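Local coordinates for protein VompD (Bartonella quintana, PDB 4LGO) that is a trimeric autotransporter adhesin of the outer membrane that probably mediates attachment to host surfaces, this chain being its N-terminal domain 1, at residues D31-A34 and G35-V38; G48-D51 and S52-I55. All blocks are in the same frame, centred on the assembly; numbering follows the deposited sequence.

Contact 1 of 2, residues D31-A34 and G35-V38; sequences DVNA and GSTV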
loop_
_atom_site.group_PDB
_atom_site.type_symbol
_atom_site.label_atom_id
_atom_site.label_comp_id
_atom_site.label_asym_id
_atom_site.label_seq_id
_atom_site.Cartn_x
_atom_site.Cartn_y
_atom_site.Cartn_z
ATOM N N ASP A 31 20.663 17.937 23.269
ATOM C CA ASP A 31 21.444 17.566 24.448
ATOM C C ASP A 31 20.548 16.967 25.513
ATOM O O ASP A 31 19.535 17.546 25.888
ATOM C CB ASP A 31 22.223 18.775 24.952
ATOM C CG ASP A 31 23.355 19.126 24.018
ATOM O OD1 ASP A 31 24.434 18.525 24.169
ATOM O OD2 ASP A 31 23.161 19.950 23.107
ATOM N N VAL A 32 20.926 15.787 25.979
ATOM C CA VAL A 32 20.170 15.065 27.011
ATOM C C VAL A 32 21.015 14.945 28.299
ATOM O O VAL A 32 22.094 14.329 28.311
ATOM C CB VAL A 32 19.742 13.677 26.506
ATOM C CG1 VAL A 32 18.836 12.980 27.524
ATOM C CG2 VAL A 32 19.048 13.779 25.144
ATOM N N ASN A 33 20.525 15.552 29.376
ATOM C CA ASN A 33 21.257 15.549 30.654
ATOM C C ASN A 33 20.603 14.600 31.650
ATOM O O ASN A 33 19.491 14.108 31.419
ATOM C CB ASN A 33 21.301 16.960 31.231
ATOM C CG ASN A 33 22.039 17.936 30.325
ATOM O OD1 ASN A 33 23.244 17.799 30.104
ATOM N ND2 ASN A 33 21.324 18.914 29.792
ATOM N N ALA A 34 21.277 14.341 32.766
ATOM C CA ALA A 34 20.611 13.666 33.864
ATOM C C ALA A 34 19.401 14.517 34.217
ATOM O O ALA A 34 19.493 15.735 34.281
ATOM C CB ALA A 34 21.542 13.539 35.060
ATOM N N GLY A 35 18.252 13.885 34.401
ATOM C CA GLY A 35 17.025 14.616 34.703
ATOM C C GLY A 35 16.205 15.018 33.488
ATOM O O GLY A 35 15.081 15.495 33.644
ATOM N N SER A 36 16.758 14.845 32.283
ATOM C CA SER A 36 16.052 15.208 31.053
ATOM C C SER A 36 14.967 14.185 30.712
ATOM O O SER A 36 15.089 13.020 31.050
ATOM C CB SER A 36 17.019 15.306 29.856
ATOM O OG SER A 36 17.845 16.450 29.952
ATOM N N THR A 37 13.920 14.639 30.028
ATOM C CA THR A 37 12.953 13.734 29.392
ATOM C C THR A 37 13.057 13.834 27.862
ATOM O O THR A 37 13.024 14.943 27.305
ATOM C CB THR A 37 11.513 14.056 29.824
ATOM O OG1 THR A 37 11.385 13.892 31.240
ATOM C CG2 THR A 37 10.527 13.151 29.127
ATOM N N VAL A 38 13.211 12.678 27.210
ATOM C CA VAL A 38 13.201 12.539 25.750
ATOM C C VAL A 38 11.849 11.959 25.368
ATOM O O VAL A 38 11.431 10.973 25.977
ATOM C CB VAL A 38 14.327 11.601 25.272
ATOM C CG1 VAL A 38 14.302 11.380 23.757
ATOM C CG2 VAL A 38 15.684 12.160 25.706
#
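From N33 to S36 the chain makes a type II beta turn, closed by a hydrogen bond from S36 N to N33 O of 3.0 Å. A second bond runs the other way across the same pair, from N33 N to S36 OG at 2.9 Å, with an N-H...O angle of 153°. The serine hydroxyl is placed for it because OG lies beside its own backbone N, opposite the carbonyl carbon (chi1 -72°). At the third position of the turn G35 has the positive phi, 91°, that this turn type favours with glycine. The turn joins strand 30-32 to strand 37-42, although the two do not pair with each other in the chain: V32 bonds through its backbone to W20 of strand 20-24, whereas T37 and V38 extend a parallel sheet into the second subunit. On the strand side of the turn the V32 and V38 side chains cross at about a right angle. V38 CG2 fits against both methyls of V32, 3.7 Å from CG1 and 3.8 Å from CG2, while V32 CG1 also reaches S36 CB at 3.8 Å. W20 of the second subunit packs on both valines, which are buried.

Contact 2 of 2, residues G48-D51 and S52-I55; sequences GNED and SKNI
S52 folds back on N49 to close a type I beta turn, and its side chain doubles the grip of its backbone. CB rests over the N49 side chain, 3.8 Å from N49 CG, and also approaches N49 O. At its tip OG donates to N49 O over 2.7 Å, lying in the carbonyl plane, while S52 N reaches the same oxygen at 3.1 Å from 56° out of that plane. The hydroxyl is turned inward by a chi1 of 73°, which sets it between the backbone N and the carbonyl carbon; it also bonds to E46 N. N49 also makes an Asx turn, its OD1 accepting from D51 N at 2.9 Å, and its ND2 bonds to E46 OE1. Further out, E50 and K53 run side by side in the same direction. The glutamate chain bends at chi2, and OE2 meets K53 NZ at 3.2 Å, a salt bridge whose hydrogen bond is weak. A water donates a hydrogen bond to E50 O and accepts one from K53 N, joining the two backbone groups. N49 O thus accepts two bonds from one residue, and the buried hydroxyl of S52 both donates and accepts, which fixes its rotation; the weak E50-K53 pair at the surface probably adds little.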
loop_
_atom_site.group_PDB
_atom_site.type_symbol
_atom_site.label_atom_id
_atom_site.label_comp_id
_atom_site.label_asym_id
_atom_site.label_seq_id
_atom_site.Cartn_x
_atom_site.Cartn_y
_atom_site.Cartn_z
ATOM N N GLY A 48 -7.371 15.115 13.717
ATOM C CA GLY A 48 -8.145 14.876 14.942
ATOM C C GLY A 48 -8.331 13.419 15.333
ATOM O O GLY A 48 -8.992 13.129 16.329
ATOM N N ASN A 49 -7.731 12.511 14.557
ATOM C CA ASN A 49 -7.929 11.076 14.706
ATOM C C ASN A 49 -6.724 10.478 15.415
ATOM O O ASN A 49 -5.645 10.268 14.814
ATOM C CB ASN A 49 -8.114 10.424 13.323
ATOM C CG ASN A 49 -8.394 8.932 13.397
ATOM O OD1 ASN A 49 -8.362 8.335 14.466
ATOM N ND2 ASN A 49 -8.691 8.325 12.246
ATOM N N GLU A 50 -6.920 10.202 16.696
ATOM C CA GLU A 50 -5.898 9.595 17.542
ATOM C C GLU A 50 -5.436 8.231 17.043
ATOM O O GLU A 50 -4.292 7.823 17.301
ATOM C CB GLU A 50 -6.427 9.464 18.985
ATOM C CG GLU A 50 -5.326 9.428 20.031
ATOM C CD GLU A 50 -4.497 10.699 20.065
ATOM O OE1 GLU A 50 -5.017 11.781 19.673
ATOM O OE2 GLU A 50 -3.325 10.609 20.486
ATOM N N ASP A 51 -6.303 7.534 16.310
ATOM C CA ASP A 51 -5.984 6.212 15.795
ATOM C C ASP A 51 -5.278 6.248 14.420
ATOM O O ASP A 51 -5.150 5.217 13.779
ATOM C CB ASP A 51 -7.254 5.372 15.683
ATOM C CG ASP A 51 -7.950 5.171 17.025
ATOM O OD1 ASP A 51 -7.326 5.432 18.085
ATOM O OD2 ASP A 51 -9.127 4.762 17.008
ATOM N N SER A 52 -4.825 7.419 13.979
ATOM C CA SER A 52 -4.224 7.551 12.657
ATOM C C SER A 52 -2.689 7.736 12.645
ATOM O O SER A 52 -2.153 8.263 11.676
ATOM C CB SER A 52 -4.875 8.714 11.915
ATOM O OG SER A 52 -4.442 9.955 12.459
ATOM N N LYS A 53 -1.972 7.284 13.675
ATOM C CA LYS A 53 -0.494 7.397 13.673
ATOM C C LYS A 53 0.076 6.230 12.868
ATOM O O LYS A 53 -0.036 5.075 13.287
ATOM C CB LYS A 53 0.054 7.372 15.122
ATOM C CG LYS A 53 -0.529 8.472 15.986
ATOM C CD LYS A 53 -0.101 8.367 17.455
ATOM C CE LYS A 53 -1.001 9.246 18.309
ATOM N NZ LYS A 53 -0.514 9.282 19.714
ATOM N N ASN A 54 0.642 6.529 11.697
ATOM C CA ASN A 54 1.143 5.518 10.808
ATOM C C ASN A 54 2.231 4.662 11.423
ATOM O O ASN A 54 2.252 3.464 11.164
ATOM C CB ASN A 54 1.709 6.133 9.522
ATOM C CG ASN A 54 0.651 6.554 8.542
ATOM O OD1 ASN A 54 -0.428 5.993 8.495
ATOM N ND2 ASN A 54 0.957 7.587 7.748
ATOM N N ILE A 55 3.109 5.283 12.208
ATOM C CA ILE A 55 4.151 4.581 12.945
ATOM C C ILE A 55 3.662 4.363 14.375
ATOM O O ILE A 55 3.375 5.319 15.107
ATOM C CB ILE A 55 5.503 5.315 12.954
ATOM C CG1 ILE A 55 5.922 5.716 11.542
ATOM C CG2 ILE A 55 6.557 4.462 13.658
ATOM C CD1 ILE A 55 6.209 4.568 10.601
HETATM O O HOH W 1 -2.669 5.740 16.098
#

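Contact 1 precedes contact 2 along the chain, and strand 37-42 connects them: the turn within 31-38 leads into it, and 48-55 lies in the loop after it and ends at the start of strand 55-59. Their centres lie 27 Å apart and their nearest atoms about 14 Å, so they do not touch, though both sit on the same side of the chain's centre. Contact 1 is the farther from that centre, its own centre about 37 Å away against 15 Å for contact 2. Contact 2 reaches the third subunit through N54 and I55. The two chain reversals therefore lie at successive levels of an elongated trimer, each in contact with the second subunit.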